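Local coordinates for protein transcriptional regulator, Crp/Fnr family (Eubacterium rectale ATCC 33656, PDB 3DV8) that probably regulates transcription as a Crp/Fnr-family DNA-binding protein, joining a cyclic nucleotide-binding-type sensor domain to a helix-turn-helix domain, at residues A[54-60]-A[93-99]; A[65-71]-A[176-182]; A[148-153]-A[189-193]; A[153-157]-A[214-218]; A[166-170]-A[204-208]. All coordinates share one frame; numbering follows the deposited sequence.

Contact 1: A[54-60]-A[93-99]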
# COMPACT_ATOMS: atom_id res chain seq x y z
N GLN A 54 -3.73 -18.25 12.36
CA GLN A 54 -3.64 -16.79 12.25
C GLN A 54 -2.18 -16.35 12.00
O GLN A 54 -1.29 -16.69 12.79
CB GLN A 54 -4.20 -16.17 13.53
CG GLN A 54 -4.37 -14.64 13.49
CD GLN A 54 -4.95 -14.09 14.78
OE1 GLN A 54 -5.94 -14.60 15.31
NE2 GLN A 54 -4.35 -13.03 15.29
N LEU A 55 -1.98 -15.63 10.89
CA LEU A 55 -0.67 -15.09 10.48
C LEU A 55 -0.73 -13.57 10.52
O LEU A 55 -1.79 -12.96 10.34
CB LEU A 55 -0.28 -15.55 9.08
CG LEU A 55 -0.15 -17.06 8.82
CD1 LEU A 55 0.26 -17.30 7.36
CD2 LEU A 55 0.84 -17.73 9.79
N ARG A 56 0.44 -12.97 10.74
CA ARG A 56 0.58 -11.54 10.85
C ARG A 56 1.71 -11.03 9.94
O ARG A 56 2.88 -11.37 10.16
CB ARG A 56 0.92 -11.23 12.30
CG ARG A 56 1.04 -9.75 12.64
CD ARG A 56 2.16 -9.52 13.63
NE ARG A 56 2.43 -8.09 13.79
CZ ARG A 56 3.49 -7.57 14.39
NH1 ARG A 56 4.47 -8.34 14.84
NH2 ARG A 56 3.60 -6.25 14.48
N THR A 57 1.35 -10.21 8.93
CA THR A 57 2.31 -9.58 8.03
C THR A 57 2.62 -8.20 8.60
O THR A 57 1.71 -7.42 8.86
CB THR A 57 1.79 -9.47 6.61
OG1 THR A 57 1.57 -10.80 6.12
CG2 THR A 57 2.80 -8.76 5.69
N TYR A 58 3.90 -7.92 8.83
CA TYR A 58 4.35 -6.64 9.38
C TYR A 58 5.69 -6.20 8.81
O TYR A 58 6.38 -6.95 8.09
CB TYR A 58 4.40 -6.73 10.91
CG TYR A 58 5.43 -7.68 11.53
CD1 TYR A 58 5.25 -9.07 11.48
CD2 TYR A 58 6.54 -7.18 12.23
CE1 TYR A 58 6.18 -9.95 12.08
CE2 TYR A 58 7.47 -8.04 12.82
CZ TYR A 58 7.29 -9.43 12.75
OH TYR A 58 8.21 -10.26 13.33
N ILE A 59 6.05 -4.95 9.13
CA ILE A 59 7.31 -4.37 8.71
C ILE A 59 8.05 -3.90 9.95
O ILE A 59 7.43 -3.55 10.95
CB ILE A 59 7.14 -3.27 7.63
CG1 ILE A 59 6.28 -2.08 8.12
CG2 ILE A 59 6.54 -3.89 6.37
CD1 ILE A 59 6.19 -0.94 7.12
N LEU A 60 9.38 -3.93 9.87
CA LEU A 60 10.28 -3.56 10.95
C LEU A 60 11.15 -2.40 10.51
O LEU A 60 11.70 -2.43 9.41
CB LEU A 60 11.18 -4.75 11.32
CG LEU A 60 10.72 -5.74 12.40
CD1 LEU A 60 11.40 -7.09 12.21
CD2 LEU A 60 11.01 -5.18 13.79
N VAL A 93 8.68 -7.68 3.85
CA VAL A 93 7.73 -7.84 4.95
C VAL A 93 8.12 -9.07 5.77
O VAL A 93 8.78 -9.97 5.24
CB VAL A 93 6.26 -8.01 4.43
CG1 VAL A 93 5.83 -6.78 3.62
CG2 VAL A 93 6.09 -9.30 3.62
N THR A 94 7.74 -9.07 7.04
CA THR A 94 7.94 -10.20 7.94
C THR A 94 6.55 -10.81 8.21
O THR A 94 5.60 -10.08 8.49
CB THR A 94 8.68 -9.80 9.23
OG1 THR A 94 9.96 -9.27 8.87
CG2 THR A 94 8.88 -11.00 10.17
N ILE A 95 6.45 -12.13 8.06
CA ILE A 95 5.20 -12.87 8.28
C ILE A 95 5.47 -13.89 9.39
O ILE A 95 6.46 -14.63 9.32
CB ILE A 95 4.68 -13.60 7.02
CG1 ILE A 95 4.66 -12.65 5.80
CG2 ILE A 95 3.28 -14.15 7.28
CD1 ILE A 95 4.39 -13.33 4.48
N GLU A 96 4.61 -13.89 10.42
CA GLU A 96 4.74 -14.82 11.55
C GLU A 96 3.39 -15.35 12.03
O GLU A 96 2.36 -14.70 11.81
CB GLU A 96 5.48 -14.12 12.70
CG GLU A 96 4.68 -13.00 13.38
CD GLU A 96 5.44 -12.28 14.48
OE1 GLU A 96 6.69 -12.35 14.53
OE2 GLU A 96 4.77 -11.61 15.28
N ALA A 97 3.43 -16.49 12.71
CA ALA A 97 2.22 -17.13 13.27
C ALA A 97 1.84 -16.50 14.62
O ALA A 97 2.62 -16.57 15.57
CB ALA A 97 2.45 -18.65 13.44
N GLU A 98 0.65 -15.90 14.69
CA GLU A 98 0.12 -15.34 15.95
C GLU A 98 -0.54 -16.39 16.85
O GLU A 98 -0.68 -16.17 18.05
CB GLU A 98 -0.87 -14.21 15.71
CG GLU A 98 -0.21 -12.94 15.33
CD GLU A 98 -1.20 -11.81 15.26
OE1 GLU A 98 -2.18 -11.91 14.47
OE2 GLU A 98 -0.97 -10.83 15.99
N LYS A 99 -1.02 -17.47 16.23
CA LYS A 99 -1.55 -18.65 16.91
C LYS A 99 -0.95 -19.83 16.18
O LYS A 99 -0.36 -19.63 15.09
CB LYS A 99 -3.07 -18.68 16.83
CG LYS A 99 -3.74 -17.52 17.57
CD LYS A 99 -5.25 -17.65 17.52
CE LYS A 99 -5.94 -16.66 18.43
NZ LYS A 99 -5.79 -15.29 17.95

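Contact 2: A[65-71]-A[176-182]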
# COMPACT_ATOMS: atom_id res chain seq x y z
N ARG A 65 11.21 -0.95 15.49
CA ARG A 65 9.81 -0.51 15.61
C ARG A 65 9.00 -1.31 14.60
O ARG A 65 9.51 -1.65 13.53
CB ARG A 65 9.68 0.97 15.25
CG ARG A 65 10.46 1.92 16.14
CD ARG A 65 9.82 2.13 17.51
NE ARG A 65 8.44 2.60 17.37
CZ ARG A 65 8.07 3.82 16.94
NH1 ARG A 65 8.95 4.77 16.61
NH2 ARG A 65 6.77 4.09 16.85
N GLU A 66 7.74 -1.60 14.93
CA GLU A 66 6.89 -2.44 14.08
C GLU A 66 5.49 -1.86 13.88
O GLU A 66 5.00 -1.15 14.74
CB GLU A 66 6.69 -3.81 14.74
CG GLU A 66 7.93 -4.69 14.86
CD GLU A 66 7.69 -6.00 15.61
OE1 GLU A 66 6.55 -6.41 15.81
OE2 GLU A 66 8.67 -6.65 16.02
N ILE A 67 4.87 -2.20 12.75
CA ILE A 67 3.44 -1.91 12.48
C ILE A 67 2.87 -3.07 11.63
O ILE A 67 3.49 -3.47 10.65
CB ILE A 67 3.18 -0.50 11.84
CG1 ILE A 67 1.66 -0.21 11.77
CG2 ILE A 67 3.81 -0.36 10.47
CD1 ILE A 67 1.30 1.21 11.31
N THR A 68 1.71 -3.61 12.03
CA THR A 68 1.03 -4.68 11.29
C THR A 68 0.38 -4.13 10.02
O THR A 68 -0.38 -3.16 10.08
CB THR A 68 -0.09 -5.36 12.15
OG1 THR A 68 0.49 -5.93 13.33
CG2 THR A 68 -0.84 -6.46 11.37
N LEU A 69 0.68 -4.74 8.88
CA LEU A 69 0.07 -4.37 7.61
C LEU A 69 -1.32 -5.00 7.52
O LEU A 69 -2.30 -4.32 7.22
CB LEU A 69 0.96 -4.79 6.43
CG LEU A 69 2.37 -4.18 6.39
CD1 LEU A 69 3.07 -4.61 5.12
CD2 LEU A 69 2.35 -2.66 6.48
N TYR A 70 -1.41 -6.30 7.77
CA TYR A 70 -2.68 -7.03 7.75
C TYR A 70 -2.50 -8.38 8.43
O TYR A 70 -1.37 -8.80 8.70
CB TYR A 70 -3.16 -7.25 6.30
CG TYR A 70 -2.14 -7.94 5.41
CD1 TYR A 70 -2.08 -9.33 5.34
CD2 TYR A 70 -1.22 -7.18 4.66
CE1 TYR A 70 -1.13 -9.97 4.54
CE2 TYR A 70 -0.27 -7.81 3.85
CZ TYR A 70 -0.22 -9.21 3.80
OH TYR A 70 0.71 -9.84 3.01
N ARG A 71 -3.63 -9.04 8.67
CA ARG A 71 -3.67 -10.38 9.23
C ARG A 71 -4.35 -11.34 8.25
O ARG A 71 -5.26 -10.94 7.51
CB ARG A 71 -4.40 -10.38 10.57
CG ARG A 71 -3.57 -9.86 11.73
CD ARG A 71 -4.48 -9.60 12.93
NE ARG A 71 -3.81 -9.61 14.24
CZ ARG A 71 -4.39 -9.23 15.38
NH1 ARG A 71 -5.61 -8.69 15.42
NH2 ARG A 71 -3.70 -9.32 16.52
N ALA A 176 1.62 -1.74 20.84
CA ALA A 176 2.56 -0.78 20.21
C ALA A 176 3.12 -1.30 18.88
O ALA A 176 3.20 -0.55 17.92
CB ALA A 176 3.72 -0.44 21.16
N ASN A 177 3.48 -2.58 18.84
CA ASN A 177 3.98 -3.25 17.63
C ASN A 177 2.91 -3.43 16.54
O ASN A 177 3.24 -3.45 15.36
CB ASN A 177 4.65 -4.59 17.97
CG ASN A 177 5.94 -4.43 18.79
OD1 ASN A 177 6.47 -3.33 18.93
ND2 ASN A 177 6.43 -5.53 19.34
N HIS A 178 1.65 -3.56 16.94
CA HIS A 178 0.54 -3.61 15.98
C HIS A 178 0.27 -2.26 15.31
O HIS A 178 0.03 -2.21 14.11
CB HIS A 178 -0.76 -4.11 16.62
CG HIS A 178 -0.86 -5.60 16.71
ND1 HIS A 178 -0.83 -6.39 15.58
CD2 HIS A 178 -1.03 -6.44 17.76
CE1 HIS A 178 -0.95 -7.66 15.94
NE2 HIS A 178 -1.08 -7.71 17.25
N LEU A 179 0.33 -1.19 16.10
CA LEU A 179 -0.01 0.17 15.66
C LEU A 179 1.14 1.08 15.19
O LEU A 179 0.86 2.18 14.71
CB LEU A 179 -0.76 0.88 16.80
CG LEU A 179 -2.01 0.19 17.37
CD1 LEU A 179 -2.58 1.02 18.50
CD2 LEU A 179 -3.08 -0.04 16.30
N GLY A 180 2.40 0.66 15.30
CA GLY A 180 3.51 1.56 14.96
C GLY A 180 3.75 2.63 16.01
O GLY A 180 4.19 3.73 15.66
N SER A 181 3.48 2.32 17.29
CA SER A 181 3.67 3.25 18.41
C SER A 181 4.75 2.72 19.36
O SER A 181 5.40 1.71 19.06
CB SER A 181 2.33 3.44 19.14
OG SER A 181 2.43 4.49 20.08
N HIS A 182 4.99 3.45 20.46
CA HIS A 182 5.94 3.03 21.52
C HIS A 182 5.13 2.56 22.73
O HIS A 182 4.06 3.09 22.98
CB HIS A 182 6.88 4.19 21.90
CG HIS A 182 7.97 3.82 22.86
ND1 HIS A 182 7.91 4.11 24.21
CD2 HIS A 182 9.15 3.19 22.67
CE1 HIS A 182 9.00 3.67 24.80
NE2 HIS A 182 9.77 3.11 23.89
O HOH W 1 6.42 -0.70 17.52

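Contact 3: A[148-153]-A[189-193]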
# COMPACT_ATOMS: atom_id res chain seq x y z
N LEU A 148 -4.48 8.36 17.66
CA LEU A 148 -4.03 7.14 18.36
C LEU A 148 -5.08 6.54 19.30
O LEU A 148 -5.21 5.32 19.34
CB LEU A 148 -2.69 7.36 19.08
CG LEU A 148 -1.95 6.13 19.64
CD1 LEU A 148 -1.62 5.08 18.58
CD2 LEU A 148 -0.67 6.59 20.33
N ASP A 149 -5.81 7.38 20.03
CA ASP A 149 -6.91 6.92 20.90
C ASP A 149 -7.96 6.11 20.10
O ASP A 149 -8.40 5.05 20.56
CB ASP A 149 -7.59 8.07 21.70
CG ASP A 149 -8.20 9.16 20.80
OD1 ASP A 149 -7.68 9.43 19.70
OD2 ASP A 149 -9.20 9.78 21.23
N LYS A 150 -8.29 6.58 18.90
CA LYS A 150 -9.26 5.89 18.04
C LYS A 150 -8.73 4.57 17.50
O LYS A 150 -9.47 3.59 17.42
CB LYS A 150 -9.73 6.81 16.90
CG LYS A 150 -10.47 8.02 17.41
CD LYS A 150 -11.24 8.75 16.33
CE LYS A 150 -10.55 9.98 15.80
NZ LYS A 150 -10.64 11.14 16.76
N ARG A 151 -7.44 4.55 17.17
CA ARG A 151 -6.78 3.35 16.64
C ARG A 151 -6.59 2.27 17.71
O ARG A 151 -6.72 1.09 17.40
CB ARG A 151 -5.45 3.72 15.97
CG ARG A 151 -5.68 4.65 14.77
CD ARG A 151 -4.43 5.10 14.08
NE ARG A 151 -3.69 3.96 13.54
CZ ARG A 151 -2.41 3.64 13.78
NH1 ARG A 151 -1.59 4.42 14.50
NH2 ARG A 151 -1.93 2.54 13.21
N VAL A 152 -6.29 2.68 18.94
CA VAL A 152 -6.20 1.76 20.09
C VAL A 152 -7.60 1.18 20.34
O VAL A 152 -7.75 -0.04 20.45
CB VAL A 152 -5.61 2.43 21.38
CG1 VAL A 152 -5.67 1.48 22.58
CG2 VAL A 152 -4.17 2.88 21.13
N ALA A 153 -8.62 2.05 20.39
CA ALA A 153 -10.03 1.65 20.52
C ALA A 153 -10.43 0.64 19.43
O ALA A 153 -11.06 -0.39 19.71
CB ALA A 153 -10.93 2.86 20.43
N MSE A 189 -2.03 5.66 27.16
CA MSE A 189 -3.34 5.60 26.51
C MSE A 189 -4.30 4.64 27.18
O MSE A 189 -5.49 4.95 27.30
CB MSE A 189 -3.20 5.19 25.03
CG MSE A 189 -4.45 5.39 24.19
SE MSE A 189 -4.89 7.28 24.02
CE MSE A 189 -3.35 7.91 22.95
N LEU A 190 -3.80 3.46 27.57
CA LEU A 190 -4.62 2.45 28.25
C LEU A 190 -5.04 2.95 29.65
O LEU A 190 -6.17 2.69 30.08
CB LEU A 190 -3.90 1.09 28.32
CG LEU A 190 -3.65 0.40 26.96
CD1 LEU A 190 -2.63 -0.74 27.12
CD2 LEU A 190 -4.94 -0.10 26.28
N ARG A 191 -4.15 3.67 30.32
CA ARG A 191 -4.44 4.28 31.64
C ARG A 191 -5.48 5.42 31.55
O ARG A 191 -6.27 5.59 32.48
CB ARG A 191 -3.16 4.72 32.34
CG ARG A 191 -2.35 3.52 32.80
CD ARG A 191 -0.99 3.94 33.28
NE ARG A 191 -0.26 2.85 33.92
CZ ARG A 191 0.99 2.92 34.38
NH1 ARG A 191 1.71 4.05 34.28
NH2 ARG A 191 1.54 1.84 34.95
N TYR A 192 -5.45 6.17 30.45
CA TYR A 192 -6.49 7.17 30.14
C TYR A 192 -7.85 6.47 29.91
O TYR A 192 -8.88 6.96 30.38
CB TYR A 192 -6.08 8.04 28.92
CG TYR A 192 -7.20 8.82 28.29
CD1 TYR A 192 -7.81 9.89 28.97
CD2 TYR A 192 -7.67 8.50 27.01
CE1 TYR A 192 -8.88 10.62 28.37
CE2 TYR A 192 -8.72 9.22 26.41
CZ TYR A 192 -9.32 10.27 27.09
OH TYR A 192 -10.34 10.95 26.49
N PHE A 193 -7.82 5.35 29.19
CA PHE A 193 -9.00 4.49 28.95
C PHE A 193 -9.55 3.93 30.26
O PHE A 193 -10.77 3.89 30.45
CB PHE A 193 -8.66 3.34 27.97
CG PHE A 193 -8.65 3.73 26.50
CD1 PHE A 193 -8.33 5.02 26.05
CD2 PHE A 193 -8.89 2.73 25.53
CE1 PHE A 193 -8.32 5.33 24.68
CE2 PHE A 193 -8.87 3.03 24.16
CZ PHE A 193 -8.59 4.32 23.74

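Contact 4: A[153-157]-A[214-218]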
# COMPACT_ATOMS: atom_id res chain seq x y z
N ALA A 153 -8.62 2.05 20.39
CA ALA A 153 -10.03 1.65 20.52
C ALA A 153 -10.43 0.64 19.43
O ALA A 153 -11.06 -0.39 19.71
CB ALA A 153 -10.93 2.86 20.43
N SER A 154 -10.02 0.92 18.20
CA SER A 154 -10.28 0.04 17.05
C SER A 154 -9.60 -1.33 17.17
O SER A 154 -10.19 -2.35 16.83
CB SER A 154 -9.83 0.73 15.76
OG SER A 154 -10.21 -0.02 14.64
N PHE A 155 -8.35 -1.33 17.65
CA PHE A 155 -7.59 -2.56 17.85
C PHE A 155 -8.21 -3.43 18.96
O PHE A 155 -8.36 -4.65 18.77
CB PHE A 155 -6.11 -2.29 18.14
CG PHE A 155 -5.35 -3.52 18.51
CD1 PHE A 155 -4.84 -4.35 17.52
CD2 PHE A 155 -5.20 -3.89 19.86
CE1 PHE A 155 -4.17 -5.54 17.85
CE2 PHE A 155 -4.53 -5.08 20.21
CZ PHE A 155 -3.99 -5.89 19.21
N LEU A 156 -8.53 -2.82 20.10
CA LEU A 156 -9.15 -3.55 21.22
C LEU A 156 -10.45 -4.26 20.81
O LEU A 156 -10.68 -5.38 21.23
CB LEU A 156 -9.37 -2.64 22.44
CG LEU A 156 -8.13 -2.06 23.14
CD1 LEU A 156 -8.57 -1.12 24.28
CD2 LEU A 156 -7.17 -3.14 23.64
N LEU A 157 -11.25 -3.60 19.96
CA LEU A 157 -12.47 -4.20 19.39
C LEU A 157 -12.16 -5.35 18.40
O LEU A 157 -12.92 -6.32 18.33
CB LEU A 157 -13.35 -3.12 18.73
CG LEU A 157 -13.97 -2.10 19.70
CD1 LEU A 157 -14.45 -0.86 18.98
CD2 LEU A 157 -15.10 -2.72 20.53
N LEU A 214 -16.16 2.18 23.34
CA LEU A 214 -14.93 2.03 22.53
C LEU A 214 -15.26 2.13 21.04
O LEU A 214 -14.49 2.71 20.28
CB LEU A 214 -14.19 0.70 22.80
CG LEU A 214 -13.36 0.57 24.07
CD1 LEU A 214 -12.85 -0.84 24.17
CD2 LEU A 214 -12.20 1.56 24.10
N GLU A 215 -16.40 1.55 20.65
CA GLU A 215 -16.85 1.62 19.26
C GLU A 215 -17.18 3.06 18.83
O GLU A 215 -16.91 3.40 17.69
CB GLU A 215 -18.01 0.67 18.96
CG GLU A 215 -18.33 0.61 17.47
CD GLU A 215 -18.97 -0.69 17.04
OE1 GLU A 215 -19.97 -1.08 17.67
OE2 GLU A 215 -18.46 -1.29 16.06
N THR A 216 -17.70 3.89 19.73
CA THR A 216 -17.96 5.30 19.41
C THR A 216 -16.64 6.12 19.26
O THR A 216 -16.64 7.12 18.54
CB THR A 216 -19.02 5.96 20.32
OG1 THR A 216 -18.61 5.90 21.68
CG2 THR A 216 -20.36 5.25 20.17
N LEU A 217 -15.54 5.71 19.92
CA LEU A 217 -14.19 6.32 19.68
C LEU A 217 -13.72 5.97 18.27
O LEU A 217 -13.42 6.86 17.50
CB LEU A 217 -13.10 5.87 20.66
CG LEU A 217 -12.72 6.78 21.82
CD1 LEU A 217 -11.67 6.06 22.67
CD2 LEU A 217 -12.18 8.10 21.28
N GLN A 218 -13.66 4.67 17.98
CA GLN A 218 -13.29 4.12 16.65
C GLN A 218 -13.98 4.88 15.50
O GLN A 218 -13.33 5.29 14.53
CB GLN A 218 -13.69 2.63 16.59
CG GLN A 218 -13.46 1.89 15.27
CD GLN A 218 -14.10 0.50 15.26
OE1 GLN A 218 -15.28 0.35 15.58
NE2 GLN A 218 -13.32 -0.51 14.88

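Contact 5: A[166-170]-A[204-208]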
# COMPACT_ATOMS: atom_id res chain seq x y z
N ASN A 166 -13.90 -10.50 25.89
CA ASN A 166 -13.56 -9.10 26.28
C ASN A 166 -12.31 -9.00 27.19
O ASN A 166 -11.99 -7.92 27.69
CB ASN A 166 -14.76 -8.39 26.94
CG ASN A 166 -15.12 -8.97 28.31
OD1 ASN A 166 -15.21 -10.19 28.47
ND2 ASN A 166 -15.32 -8.10 29.29
N GLU A 167 -11.59 -10.10 27.36
CA GLU A 167 -10.44 -10.24 28.23
C GLU A 167 -9.24 -10.58 27.36
O GLU A 167 -9.14 -11.69 26.86
CB GLU A 167 -10.80 -11.36 29.23
CG GLU A 167 -9.75 -11.80 30.20
CD GLU A 167 -10.38 -12.54 31.37
OE1 GLU A 167 -10.95 -11.86 32.24
OE2 GLU A 167 -10.30 -13.79 31.42
N LEU A 168 -8.38 -9.58 27.11
CA LEU A 168 -7.18 -9.75 26.29
C LEU A 168 -5.96 -10.00 27.18
O LEU A 168 -5.75 -9.25 28.15
CB LEU A 168 -6.94 -8.51 25.42
CG LEU A 168 -8.04 -8.14 24.42
CD1 LEU A 168 -7.60 -6.96 23.58
CD2 LEU A 168 -8.46 -9.32 23.52
N LYS A 169 -5.19 -11.06 26.88
CA LYS A 169 -3.97 -11.41 27.63
C LYS A 169 -2.75 -11.06 26.76
O LYS A 169 -2.01 -11.92 26.32
CB LYS A 169 -3.99 -12.91 28.01
CG LYS A 169 -5.13 -13.33 28.97
CD LYS A 169 -5.52 -14.80 28.79
CE LYS A 169 -6.70 -15.22 29.65
NZ LYS A 169 -6.31 -15.41 31.07
N ILE A 170 -2.59 -9.76 26.48
CA ILE A 170 -1.46 -9.21 25.70
C ILE A 170 -0.72 -8.06 26.43
O ILE A 170 -1.24 -7.41 27.35
CB ILE A 170 -1.86 -8.76 24.26
CG1 ILE A 170 -2.98 -7.71 24.28
CG2 ILE A 170 -2.25 -9.99 23.40
CD1 ILE A 170 -3.40 -7.28 22.89
N GLY A 204 -1.07 -8.75 33.54
CA GLY A 204 -1.02 -9.40 32.23
C GLY A 204 -2.34 -9.49 31.51
O GLY A 204 -2.59 -10.46 30.78
N LYS A 205 -3.18 -8.47 31.68
CA LYS A 205 -4.54 -8.50 31.15
C LYS A 205 -5.18 -7.12 31.01
O LYS A 205 -5.06 -6.27 31.90
CB LYS A 205 -5.41 -9.37 32.08
CG LYS A 205 -6.87 -9.57 31.66
CD LYS A 205 -7.72 -10.12 32.81
CE LYS A 205 -7.41 -11.55 33.12
NZ LYS A 205 -8.38 -12.09 34.11
N ILE A 206 -5.87 -6.93 29.88
CA ILE A 206 -6.69 -5.76 29.58
C ILE A 206 -8.12 -6.31 29.43
O ILE A 206 -8.34 -7.19 28.59
CB ILE A 206 -6.28 -5.04 28.27
CG1 ILE A 206 -4.77 -4.80 28.21
CG2 ILE A 206 -7.03 -3.70 28.14
CD1 ILE A 206 -4.32 -4.13 26.90
N THR A 207 -9.05 -5.85 30.25
CA THR A 207 -10.44 -6.29 30.19
C THR A 207 -11.25 -5.13 29.64
O THR A 207 -11.23 -4.05 30.22
CB THR A 207 -10.98 -6.68 31.57
OG1 THR A 207 -10.08 -7.61 32.18
CG2 THR A 207 -12.39 -7.29 31.44
N ILE A 208 -11.96 -5.35 28.53
CA ILE A 208 -12.78 -4.32 27.91
C ILE A 208 -14.05 -4.21 28.76
O ILE A 208 -14.76 -5.20 28.93
CB ILE A 208 -13.14 -4.65 26.42
CG1 ILE A 208 -11.89 -5.02 25.59
CG2 ILE A 208 -13.92 -3.51 25.78
CD1 ILE A 208 -10.72 -4.11 25.75
O HOH W 2 -11.36 -9.54 33.49

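Contact 1: A[54-60]-A[93-99]
Tyr58 and Thr94 form a hydrogen-bonded antiparallel pair between neighbouring strands of the beta barrel that builds the cyclic nucleotide-binding domain, and around them the contact is densely filled. Paired amides and carbonyls join Arg56 to Glu96 and Tyr58 to Thr94; Thr94 N gives the straightest of these bonds, 2.7 Å to Tyr58 O (174°). The Tyr58 ring is packed on both faces: Thr94 CB makes a CH-pi contact 3.9 Å from its centroid, and Arg56 NH1 lies over the opposite face. A chi1 of 66°, with CG between backbone N and carbonyl carbon, turns the ring across the strands toward Thr94. At the edge of the Arg56 guanidinium, Glu96 OE2 makes a weak salt bridge with NH1 at 3.3 Å, while NE bonds to Thr68 and NH1 also meets Glu66. The loose side is the exposed Leu60, which brushes Thr94 with CD1 4.2 Å from OG1. The far end is firmly bonded: buried Gln54 lies beside the partly exposed Glu98 and Lys99, whose charges also pair with Arg71 and Glu163. Lys99 NZ meets Gln54 OE1 from above the carbonyl plane at 2.7 Å, and Gln54 NE2 gives a 2.6 Å bond to Glu98 OE1.

Contact 2: A[65-71]-A[176-182]
Thr68 OG1 is gripped from two directions: His178 ND1 lies 2.6 Å away, near the ring plane, and Arg56 NE of the adjoining strand bonds to the same oxygen. A chi1 of -83° places the imidazole alongside the Thr68 side chain, with both pointing the same way. The backbone doubles this link, since Thr68 N donates to His178 O over 3.0 Å (160°) from above the carbonyl plane. The other ring nitrogen, His178 NE2, is 3.2 Å from Arg71 NH2, with guanidinium and ring planes 73° apart; Arg71 NE meanwhile makes a salt bridge to Glu98. Beyond the last helical turn, Gly180 takes a positive phi and its backbone packs on Ile67. A water accepts from Glu66 N at 3.0 Å and has Asn177 OD1 and Ser181 O as candidate acceptors. The contact seats the end of helix 172-179, the first of the helix-turn-helix, on strand 66-72 of the sensor-domain barrel, and its chemistry suggests that directional bonds, as well as packing, contribute to how the domains are oriented.

Contact 3: A[148-153]-A[189-193]
Met189, modelled as selenomethionine, lies over the first turn of helix 148-163, with SE 3.6 Å from Asp149 CB and CE 4.0 Å from Leu148 CB. Bends at chi2 and chi3 (both 66°) fold its tip back over that turn, while CG stays 4.0 Å from Val152 CG2. The other Val152 branch, CG1, meets Phe193 CE2 at 3.9 Å and Leu190 CD2 at 4.1 Å. Phe193 comes in edge-on, its CE2–CZ rim against the backbone, with Asp149 O and Ala153 N near the ring plane. An alanine at Phe193 is likely to leave a gap beside Val152 and Ala153 and to strip Leu214 and Leu217 of helix 211-219 of a shared neighbour. Helix 183-195, by analogy with the family the probable recognition helix, crosses here with short segment axes 10.9 Å apart at 78°. No hydrogen bond joins the two segments, and the Asp149 carboxylate turns to Ser147, which suggests that apolar packing largely sets how this helix sits on the domain.

Contact 4: A[153-157]-A[214-218]
Leu157 and Leu214 carry the apolar part of this helix-to-helix contact, their side chains meeting at an oblique angle with Leu157 CD1 4.1 Å from Leu214 CB. The same methyl reaches over the backbone of the second helix, 3.5 Å from Glu215 CA. The CD2 branch of Leu214 approaches Ala153 CB at 4.1 Å, and that small methyl also fits 3.7 Å from Leu217 CB. The small Ala153 side chain is consistent with the close approach of the short segment axes, 8.6 Å at the nearest with a crossing angle of -129°. Leu156 adds a lighter touch, its CB 4.3 Å from Leu214 CD1.

The polar part is one side-chain bond. Gln218 NE2 donates to Ser154 OG over 3.2 Å, nearly straight at 165°, with the oxygen close to the amide plane. CG anti to the backbone N (chi1 177°) and an extended chain carry the amide across to helix 148-163, where its OE1 also lies 3.7 Å from Leu157 CD1. A leucine in place of Gln218 would probably leave Ser154 OG without this donor and the hydroxyl less restrained.

Phe193 of helix 183-195 packs on Leu156, Leu214 and Leu217, so three helices meet here. The arrangement is that of the winged helix-turn-helix domain of the Crp/Fnr family, in which helix 211-219, following the wing, closes against the first helix of the domain.

Contact 5: A[166-170]-A[204-208]
Leu168 and Ile206 pair as hydrogen-bonded antiparallel neighbours, Leu168 N reaching Ile206 O at 2.8 Å and Ile206 N reaching Leu168 O at 2.9 Å, in the small three-stranded sheet of the winged helix domain. Strand 205-208 is its middle strand and, with strand 199-202, forms the hairpin known as the wing, while the short strand 167-168 lines the opposite edge. One more backbone bond, Ile208 N to Asn166 O at 2.7 Å, extends the pairing past Glu167.

The Asn166 side chain adds a further link: ND2 donates to Ile208 O over 3.0 Å at 170°, within the carbonyl plane and close to its own amide plane. This fixes the rotation of the amide. Leu168, Ile206 and Ile208 are buried: Leu168 and Ile208 both touch Thr160 of helix 148-163, and Ile206 lies on Ile175 of helix 172-179.

The other face is polar and more open to solvent. Glu167 and Lys205, diagonal neighbours there, make a weak salt bridge, OE1 to NZ at 3.2 Å; a bend at chi3 of Lys205 (-71°) brings the ammonium over the carboxylate, and the two chains also touch along their carbons, Glu167 CG 3.7 Å from Lys205 CD. Glu167 OE1 has a second partner, a water that donates to it at 2.7 Å and lies equally far from Thr207 OG1.

The contacts run from the sensor domain to the DNA-binding domain. Contact 1 lies within the barrel and closes along the chain before contacts 3 to 5 open; contact 2, centred 10 Å away, starts from the next strand of the same sheet, reaches the helix-turn-helix domain and crosses all the others in chain order. The Arg71–Glu98 salt bridge joins contacts 1 and 2. Contacts 3 and 4 share helix 148-163 and Ala153, with centres 8 Å apart; contact 5, about 14 Å from each, is nested inside the loop closed by contact 4. Helix 148-163 touches elements of contacts 2 to 5, consistent with a central position among barrel, probable recognition helix and wing.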